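Local coordinates for protein transcription anti-terminator antagonist UpxZ (Bacteroides uniformis ATCC 8492, PDB 4EPZ) that probably antagonises transcription anti-termination and so helps to regulate capsular polysaccharide synthesis, at residues 104-116 with 143-155. Sequence-based numbering, arbitrary orientation. Where two conformers were deposited one is given.
Sequences KMRLLTWGYSETY and IIEELRNFEENQY
T109 and F150 interlock as knobs into holes where two nearly parallel helices, 102-115 and 138-152, pack side by side in this all-helical UpxZ fold. The short axes run 9.7 Å apart, and helix 118-129 lies between the two in sequence. The T109 side chain sits among I143, E146, L147 and F150. Its CG2 comes 3.7 Å from L147 CA. With OG1 beside its own backbone N (chi1 -59°), the hydroxyl turns back to hydrogen-bond M105 O, and the methyl is left for the neighbouring helix. In return the F150 side chain sits among T109, W110, Y112 and S113.

The edge of F150 meets the face of W110 in a T-shaped pair, centroids 5.3 Å apart and planes at 68°. S113 CB lies over one F150 face. Apolar packing extends the seam: M105 CG, of a selenomethionine, touches I143 CG2 at 3.7 Å, and the Y112 ring meets L147 CD1.

Polar links are few, and two of them use water. One water accepts from W110 NE1 and donates to E146 OE1; E146 OE2 is hydrogen-bonded to Y21 OH. Beyond the helix end, Y116 has positive phi, and the extended Q154 chain runs across one face of its ring, with Q154 CG 3.5 Å from the ring centroid in a CH-pi contact. Y116 OH donates to F150 O at 2.5 Å, the donor tilted 31° out of the carbonyl plane. Replacing Y116 by alanine would probably leave F150 O without its cross-helix donor and Q154 without the ring it packs on. A second water donates to both Y116 OH and N153 O.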
ATOM      1  N   LYS A 104       8.143   5.985   2.298  1.00 16.80           N
ATOM      2  CA  LYS A 104       9.068   4.961   1.773  1.00 16.50           C
ATOM      3  C   LYS A 104       8.833   3.660   2.530  1.00 17.13           C
ATOM      4  O   LYS A 104       8.744   2.596   1.895  1.00 16.58           O
ATOM      5  CB  LYS A 104      10.523   5.428   1.860  1.00 18.08           C
ATOM      6  CG  LYS A 104      11.441   4.438   1.127  1.00 18.94           C
ATOM      7  CD  LYS A 104      12.863   4.958   1.049  1.00 18.55           C
ATOM      8  CE  LYS A 104      13.620   4.077   0.089  1.00 28.43           C
ATOM      9  NZ  LYS A 104      14.999   4.592  -0.144  1.00 28.87           N
HETATM   10  N   MSE A 105       8.652   3.740   3.857  1.00 15.88           N
HETATM   11  CA  MSE A 105       8.364   2.535   4.647  1.00 15.10           C
HETATM   12  C   MSE A 105       7.069   1.837   4.154  1.00 17.60           C
HETATM   13  O   MSE A 105       7.034   0.615   3.974  1.00 15.55           O
HETATM   14  CB  MSE A 105       8.201   2.904   6.124  1.00 14.87           C
HETATM   15  CG  MSE A 105       7.881   1.698   6.995  1.00 17.68           C
HETATM   16 SE   MSE A 105       9.423   0.458   7.069  0.75 22.71          SE
HETATM   17  CE  MSE A 105       8.338  -1.016   7.905  1.00 20.12           C
ATOM     18  N   ARG A 106       6.023   2.620   3.928  1.00 15.91           N
ATOM     19  CA  ARG A 106       4.739   2.074   3.445  1.00 16.35           C
ATOM     20  C   ARG A 106       4.896   1.467   2.051  1.00 17.84           C
ATOM     21  O   ARG A 106       4.360   0.394   1.801  1.00 16.72           O
ATOM     22  CB  ARG A 106       3.659   3.168   3.468  1.00 16.66           C
ATOM     23  CG  ARG A 106       3.286   3.513   4.929  1.00 16.35           C
ATOM     24  CD  ARG A 106       2.481   4.782   4.965  1.00 15.36           C
ATOM     25  NE  ARG A 106       1.750   4.896   6.238  1.00 20.29           N
ATOM     26  CZ  ARG A 106       1.032   5.964   6.587  1.00 31.18           C
ATOM     27  NH1 ARG A 106       0.992   7.032   5.801  1.00 20.61           N
ATOM     28  NH2 ARG A 106       0.385   5.987   7.746  1.00 21.76           N
ATOM     29  N   LEU A 107       5.686   2.094   1.178  1.00 14.84           N
ATOM     30  CA  LEU A 107       5.877   1.546  -0.173  1.00 14.22           C
ATOM     31  C   LEU A 107       6.669   0.225  -0.093  1.00 17.45           C
ATOM     32  O   LEU A 107       6.370  -0.739  -0.811  1.00 15.43           O
ATOM     33  CB  LEU A 107       6.616   2.537  -1.060  1.00 14.71           C
ATOM     34  CG  LEU A 107       5.782   3.700  -1.580  1.00 16.78           C
ATOM     35  CD1 LEU A 107       6.711   4.789  -2.144  1.00 17.65           C
ATOM     36  CD2 LEU A 107       4.837   3.237  -2.713  1.00 16.81           C
ATOM     37  N   LEU A 108       7.706   0.197   0.750  1.00 14.83           N
ATOM     38  CA  LEU A 108       8.487  -1.048   0.905  1.00 15.94           C
ATOM     39  C   LEU A 108       7.608  -2.160   1.439  1.00 16.82           C
ATOM     40  O   LEU A 108       7.705  -3.284   0.939  1.00 15.80           O
ATOM     41  CB  LEU A 108       9.679  -0.872   1.850  1.00 15.99           C
ATOM     42  CG  LEU A 108      10.837   0.023   1.379  1.00 18.72           C
ATOM     43  CD1 LEU A 108      11.644   0.490   2.595  1.00 19.10           C
ATOM     44  CD2 LEU A 108      11.749  -0.755   0.381  1.00 21.84           C
ATOM     45  N   THR A 109       6.707  -1.851   2.408  1.00 14.72           N
ATOM     46  CA  THR A 109       5.880  -2.873   3.037  1.00 14.75           C
ATOM     47  C   THR A 109       4.828  -3.378   2.047  1.00 16.38           C
ATOM     48  O   THR A 109       4.657  -4.590   1.878  1.00 16.58           O
ATOM     49  CB  THR A 109       5.278  -2.315   4.334  1.00 18.14           C
ATOM     50  OG1 THR A 109       6.362  -1.948   5.170  1.00 18.48           O
ATOM     51  CG2 THR A 109       4.393  -3.339   5.024  1.00 16.95           C
ATOM     52  N   TRP A 110       4.077  -2.462   1.431  1.00 16.52           N
ATOM     53  CA  TRP A 110       3.072  -2.852   0.432  1.00 16.42           C
ATOM     54  C   TRP A 110       3.710  -3.535  -0.776  1.00 15.90           C
ATOM     55  O   TRP A 110       3.148  -4.508  -1.291  1.00 16.44           O
ATOM     56  CB  TRP A 110       2.252  -1.641  -0.005  1.00 15.90           C
ATOM     57  CG  TRP A 110       1.188  -1.356   0.995  1.00 18.75           C
ATOM     58  CD1 TRP A 110       1.237  -0.438   2.000  1.00 21.90           C
ATOM     59  CD2 TRP A 110       0.021  -2.157   1.238  1.00 20.03           C
ATOM     60  NE1 TRP A 110       0.105  -0.536   2.786  1.00 23.21           N
ATOM     61  CE2 TRP A 110      -0.650  -1.596   2.349  1.00 24.27           C
ATOM     62  CE3 TRP A 110      -0.574  -3.241   0.561  1.00 21.04           C
ATOM     63  CZ2 TRP A 110      -1.867  -2.104   2.826  1.00 24.74           C
ATOM     64  CZ3 TRP A 110      -1.782  -3.739   1.036  1.00 23.78           C
ATOM     65  CH2 TRP A 110      -2.396  -3.196   2.171  1.00 25.49           C
ATOM     66  N   GLY A 111       4.866  -3.051  -1.217  1.00 14.39           N
ATOM     67  CA  GLY A 111       5.575  -3.672  -2.342  1.00 13.94           C
ATOM     68  C   GLY A 111       6.018  -5.084  -1.991  1.00 16.14           C
ATOM     69  O   GLY A 111       5.809  -6.028  -2.776  1.00 17.16           O
ATOM     70  N   TYR A 112       6.513  -5.279  -0.762  1.00 14.55           N
ATOM     71  CA  TYR A 112       6.871  -6.643  -0.299  1.00 15.54           C
ATOM     72  C   TYR A 112       5.624  -7.548  -0.278  1.00 19.20           C
ATOM     73  O   TYR A 112       5.698  -8.728  -0.653  1.00 18.37           O
ATOM     74  CB  TYR A 112       7.495  -6.559   1.117  1.00 15.96           C
ATOM     75  CG  TYR A 112       7.662  -7.905   1.789  1.00 16.12           C
ATOM     76  CD1 TYR A 112       8.692  -8.768   1.417  1.00 18.34           C
ATOM     77  CD2 TYR A 112       6.798  -8.309   2.803  1.00 18.34           C
ATOM     78  CE1 TYR A 112       8.844 -10.012   2.036  1.00 20.23           C
ATOM     79  CE2 TYR A 112       6.917  -9.565   3.396  1.00 20.60           C
ATOM     80  CZ  TYR A 112       7.961 -10.395   3.029  1.00 26.79           C
ATOM     81  OH  TYR A 112       8.115 -11.602   3.660  1.00 31.46           O
ATOM     82  N   SER A 113       4.468  -7.022   0.176  1.00 17.00           N
ATOM     83  CA  SER A 113       3.278  -7.878   0.260  1.00 16.40           C
ATOM     84  C   SER A 113       2.851  -8.452  -1.089  1.00 19.40           C
ATOM     85  O   SER A 113       2.213  -9.513  -1.141  1.00 20.48           O
ATOM     86  CB  SER A 113       2.112  -7.091   0.826  1.00 19.32           C
ATOM     87  OG  SER A 113       1.500  -6.246  -0.138  1.00 18.95           O
ATOM     88  N   GLU A 114       3.167  -7.735  -2.166  1.00 15.49           N
ATOM     89  CA  GLU A 114       2.787  -8.128  -3.531  1.00 16.84           C
ATOM     90  C   GLU A 114       3.809  -9.013  -4.207  1.00 23.81           C
ATOM     91  O   GLU A 114       3.458  -9.729  -5.145  1.00 27.12           O
ATOM     92  CB  GLU A 114       2.611  -6.893  -4.411  1.00 17.90           C
ATOM     93  CG  GLU A 114       1.362  -6.093  -4.069  1.00 23.73           C
ATOM     94  CD  GLU A 114       0.038  -6.713  -4.473  1.00 28.62           C
ATOM     95  OE1 GLU A 114       0.025  -7.600  -5.357  1.00 28.57           O
ATOM     96  OE2 GLU A 114      -0.989  -6.336  -3.870  1.00 29.29           O
ATOM     97  N   THR A 115       5.056  -8.965  -3.767  1.00 17.32           N
ATOM     98  CA  THR A 115       6.160  -9.652  -4.437  1.00 17.99           C
ATOM     99  C   THR A 115       6.850 -10.720  -3.631  1.00 20.46           C
ATOM    100  O   THR A 115       7.472 -11.628  -4.233  1.00 20.69           O
ATOM    101  CB  THR A 115       7.247  -8.600  -4.783  1.00 21.49           C
ATOM    102  OG1 THR A 115       7.716  -7.974  -3.565  1.00 19.62           O
ATOM    103  CG2 THR A 115       6.733  -7.500  -5.745  1.00 20.27           C
ATOM    104  N   TYR A 116       6.850 -10.562  -2.277  1.00 18.30           N
ATOM    105  CA  TYR A 116       7.648 -11.329  -1.345  1.00 18.31           C
ATOM    106  C   TYR A 116       9.126 -11.230  -1.772  1.00 21.31           C
ATOM    107  O   TYR A 116       9.881 -12.203  -1.676  1.00 22.84           O
ATOM    108  CB  TYR A 116       7.149 -12.770  -1.159  1.00 20.32           C
ATOM    109  CG  TYR A 116       5.985 -12.743  -0.207  1.00 21.99           C
ATOM    110  CD1 TYR A 116       6.190 -12.609   1.163  1.00 22.92           C
ATOM    111  CD2 TYR A 116       4.678 -12.679  -0.677  1.00 22.35           C
ATOM    112  CE1 TYR A 116       5.133 -12.431   2.039  1.00 22.40           C
ATOM    113  CE2 TYR A 116       3.604 -12.550   0.203  1.00 23.39           C
ATOM    114  CZ  TYR A 116       3.843 -12.392   1.555  1.00 24.71           C
ATOM    115  OH  TYR A 116       2.808 -12.284   2.450  1.00 24.40           O
ATOM    116  N   ILE A 143       2.491   0.188  10.712  1.00 17.18           N
ATOM    117  CA  ILE A 143       3.170  -0.349   9.519  1.00 15.90           C
ATOM    118  C   ILE A 143       4.073  -1.525   9.953  1.00 19.92           C
ATOM    119  O   ILE A 143       4.189  -2.492   9.201  1.00 19.79           O
ATOM    120  CB  ILE A 143       3.918   0.726   8.701  1.00 17.57           C
ATOM    121  CG1 ILE A 143       4.262   0.207   7.265  1.00 16.82           C
ATOM    122  CG2 ILE A 143       5.156   1.268   9.449  1.00 19.17           C
ATOM    123  CD1 ILE A 143       2.921  -0.139   6.430  1.00 17.51           C
ATOM    124  N   ILE A 144       4.672  -1.455  11.160  1.00 18.02           N
ATOM    125  CA  ILE A 144       5.462  -2.593  11.673  1.00 18.02           C
ATOM    126  C   ILE A 144       4.552  -3.865  11.785  1.00 19.63           C
ATOM    127  O   ILE A 144       4.953  -4.969  11.365  1.00 19.95           O
ATOM    128  CB  ILE A 144       6.088  -2.224  13.038  1.00 21.84           C
ATOM    129  CG1 ILE A 144       7.240  -1.220  12.852  1.00 21.41           C
ATOM    130  CG2 ILE A 144       6.592  -3.498  13.773  1.00 25.32           C
ATOM    131  CD1 ILE A 144       7.614  -0.578  14.207  1.00 24.93           C
ATOM    132  N   GLU A 145       3.333  -3.672  12.306  1.00 18.57           N
ATOM    133  CA  GLU A 145       2.350  -4.733  12.469  0.50 18.76           C
ATOM    134  C   GLU A 145       1.965  -5.283  11.091  1.00 20.88           C
ATOM    135  O   GLU A 145       1.918  -6.504  10.893  1.00 20.28           O
ATOM    136  CB  GLU A 145       1.127  -4.198  13.238  0.50 20.89           C
ATOM    137  CG  GLU A 145       0.099  -5.251  13.624  0.50 28.05           C
ATOM    138  CD  GLU A 145      -1.156  -4.703  14.286  0.50 61.47           C
ATOM    139  OE1 GLU A 145      -1.094  -3.604  14.887  0.50 61.51           O
ATOM    140  OE2 GLU A 145      -2.212  -5.369  14.190  0.50 61.67           O
ATOM    141  N   GLU A 146       1.713  -4.391  10.125  1.00 19.86           N
ATOM    142  CA  GLU A 146       1.325  -4.797   8.758  1.00 19.26           C
ATOM    143  C   GLU A 146       2.423  -5.640   8.098  1.00 21.17           C
ATOM    144  O   GLU A 146       2.140  -6.715   7.542  1.00 19.99           O
ATOM    145  CB  GLU A 146       0.983  -3.570   7.906  1.00 20.28           C
ATOM    146  CG  GLU A 146      -0.374  -2.990   8.307  1.00 29.07           C
ATOM    147  CD  GLU A 146      -0.700  -1.596   7.793  1.00 47.53           C
ATOM    148  OE1 GLU A 146      -0.094  -1.181   6.781  1.00 37.44           O
ATOM    149  OE2 GLU A 146      -1.588  -0.935   8.374  1.00 39.65           O
ATOM    150  N   LEU A 147       3.676  -5.174   8.199  1.00 18.19           N
ATOM    151  CA  LEU A 147       4.830  -5.899   7.663  1.00 18.35           C
ATOM    152  C   LEU A 147       4.944  -7.278   8.308  1.00 19.91           C
ATOM    153  O   LEU A 147       5.089  -8.272   7.579  1.00 19.90           O
ATOM    154  CB  LEU A 147       6.124  -5.128   7.890  1.00 17.82           C
ATOM    155  CG  LEU A 147       7.412  -5.837   7.406  1.00 20.70           C
ATOM    156  CD1 LEU A 147       7.352  -6.176   5.893  1.00 22.03           C
ATOM    157  CD2 LEU A 147       8.650  -5.008   7.770  1.00 22.10           C
ATOM    158  N   ARG A 148       4.847  -7.351   9.644  1.00 19.57           N
ATOM    159  CA  ARG A 148       4.939  -8.637  10.319  1.00 20.33           C
ATOM    160  C   ARG A 148       3.833  -9.598   9.841  1.00 22.85           C
ATOM    161  O   ARG A 148       4.122 -10.776   9.603  1.00 21.84           O
ATOM    162  CB  ARG A 148       4.882  -8.471  11.833  1.00 18.50           C
ATOM    163  CG  ARG A 148       5.238  -9.781  12.572  1.00 29.15           C
ATOM    164  CD  ARG A 148       4.975  -9.727  14.048  1.00 37.96           C
ATOM    165  NE  ARG A 148       3.565  -9.474  14.362  1.00 46.13           N
ATOM    166  CZ  ARG A 148       3.098  -8.310  14.803  1.00 64.71           C
ATOM    167  NH1 ARG A 148       3.920  -7.281  14.986  1.00 50.05           N
ATOM    168  NH2 ARG A 148       1.804  -8.160  15.050  1.00 55.85           N
ATOM    169  N   ASN A 149       2.587  -9.091   9.659  1.00 19.87           N
ATOM    170  CA  ASN A 149       1.478  -9.926   9.203  0.60 19.82           C
ATOM    171  C   ASN A 149       1.742 -10.443   7.774  1.00 23.81           C
ATOM    172  O   ASN A 149       1.470 -11.611   7.500  1.00 22.96           O
ATOM    173  CB  ASN A 149       0.169  -9.174   9.297  0.60 21.68           C
ATOM    174  CG  ASN A 149      -0.363  -9.097  10.725  0.60 44.60           C
ATOM    175  OD1 ASN A 149      -0.212 -10.025  11.529  0.60 42.14           O
ATOM    176  ND2 ASN A 149      -1.038  -8.011  11.064  0.60 33.96           N
ATOM    177  N   PHE A 150       2.304  -9.592   6.882  1.00 19.93           N
ATOM    178  CA  PHE A 150       2.622 -10.060   5.519  1.00 17.91           C
ATOM    179  C   PHE A 150       3.701 -11.163   5.572  1.00 23.27           C
ATOM    180  O   PHE A 150       3.599 -12.166   4.860  1.00 22.57           O
ATOM    181  CB  PHE A 150       3.092  -8.885   4.642  1.00 18.29           C
ATOM    182  CG  PHE A 150       1.982  -7.920   4.266  1.00 19.47           C
ATOM    183  CD1 PHE A 150       0.762  -8.389   3.782  1.00 23.11           C
ATOM    184  CD2 PHE A 150       2.202  -6.540   4.283  1.00 20.53           C
ATOM    185  CE1 PHE A 150      -0.256  -7.497   3.422  1.00 24.07           C
ATOM    186  CE2 PHE A 150       1.189  -5.654   3.900  1.00 23.36           C
ATOM    187  CZ  PHE A 150      -0.027  -6.140   3.472  1.00 22.28           C
ATOM    188  N   GLU A 151       4.707 -10.988   6.436  1.00 20.55           N
ATOM    189  CA  GLU A 151       5.788 -11.967   6.553  1.00 22.46           C
ATOM    190  C   GLU A 151       5.245 -13.307   7.054  1.00 26.66           C
ATOM    191  O   GLU A 151       5.565 -14.358   6.482  1.00 27.68           O
ATOM    192  CB  GLU A 151       6.884 -11.459   7.494  1.00 24.11           C
ATOM    193  CG  GLU A 151       7.714 -10.319   6.926  1.00 25.65           C
ATOM    194  CD  GLU A 151       8.683  -9.716   7.919  1.00 31.62           C
ATOM    195  OE1 GLU A 151       8.547  -9.969   9.138  1.00 36.86           O
ATOM    196  OE2 GLU A 151       9.606  -9.008   7.473  1.00 30.24           O
ATOM    197  N   GLU A 152       4.399 -13.279   8.090  1.00 23.66           N
ATOM    198  CA  GLU A 152       3.841 -14.495   8.699  0.60 23.28           C
ATOM    199  C   GLU A 152       2.788 -15.210   7.836  1.00 27.85           C
ATOM    200  O   GLU A 152       2.491 -16.397   8.076  1.00 29.31           O
ATOM    201  CB  GLU A 152       3.220 -14.126  10.042  0.60 24.73           C
ATOM    202  CG  GLU A 152       4.257 -13.724  11.072  0.60 25.38           C
ATOM    203  CD  GLU A 152       3.687 -13.402  12.441  0.60 34.72           C
ATOM    204  OE1 GLU A 152       2.444 -13.423  12.594  0.60 29.10           O
ATOM    205  OE2 GLU A 152       4.485 -13.110  13.357  0.60 25.95           O
ATOM    206  N   ASN A 153       2.170 -14.503   6.881  1.00 22.38           N
ATOM    207  CA  ASN A 153       1.090 -15.081   6.074  1.00 22.17           C
ATOM    208  C   ASN A 153       1.457 -15.236   4.607  1.00 24.80           C
ATOM    209  O   ASN A 153       0.570 -15.297   3.741  1.00 26.24           O
ATOM    210  CB  ASN A 153      -0.152 -14.218   6.215  1.00 25.45           C
ATOM    211  CG  ASN A 153      -0.697 -14.291   7.616  1.00 36.11           C
ATOM    212  OD1 ASN A 153      -0.941 -15.376   8.152  1.00 38.78           O
ATOM    213  ND2 ASN A 153      -0.825 -13.157   8.256  1.00 38.84           N
ATOM    214  N   GLN A 154       2.745 -15.449   4.330  1.00 19.75           N
ATOM    215  CA  GLN A 154       3.165 -15.619   2.953  1.00 18.98           C
ATOM    216  C   GLN A 154       2.481 -16.815   2.305  1.00 23.01           C
ATOM    217  O   GLN A 154       2.016 -16.711   1.165  1.00 22.14           O
ATOM    218  CB  GLN A 154       4.684 -15.768   2.857  1.00 20.70           C
ATOM    219  CG  GLN A 154       5.181 -16.022   1.404  1.00 21.90           C
ATOM    220  CD  GLN A 154       6.679 -15.922   1.278  1.00 22.39           C
ATOM    221  OE1 GLN A 154       7.423 -15.901   2.283  1.00 24.44           O
ATOM    222  NE2 GLN A 154       7.147 -15.886   0.049  1.00 22.10           N
ATOM    223  N   TYR A 155       2.422 -17.942   3.028  1.00 19.18           N
ATOM    224  CA  TYR A 155       1.908 -19.173   2.451  1.00 19.72           C
ATOM    225  C   TYR A 155       0.633 -19.659   3.159  1.00 24.15           C
ATOM    226  O   TYR A 155       0.709 -20.085   4.305  1.00 23.78           O
ATOM    227  CB  TYR A 155       3.006 -20.245   2.532  1.00 19.98           C
ATOM    228  CG  TYR A 155       4.228 -19.922   1.691  1.00 18.79           C
ATOM    229  CD1 TYR A 155       4.144 -19.845   0.300  1.00 19.03           C
ATOM    230  CD2 TYR A 155       5.492 -19.831   2.268  1.00 19.67           C
ATOM    231  CE1 TYR A 155       5.282 -19.590  -0.486  1.00 19.16           C
ATOM    232  CE2 TYR A 155       6.627 -19.546   1.497  1.00 19.61           C
ATOM    233  CZ  TYR A 155       6.525 -19.473   0.115  1.00 22.01           C
ATOM    234  OH  TYR A 155       7.649 -19.270  -0.663  1.00 20.22           O
TER
HETATM  235  O   HOH W   1      -0.879   0.565   5.217  1.00 28.69           O
HETATM  236  O   HOH W   2       0.151 -12.437   2.414  1.00 51.38           O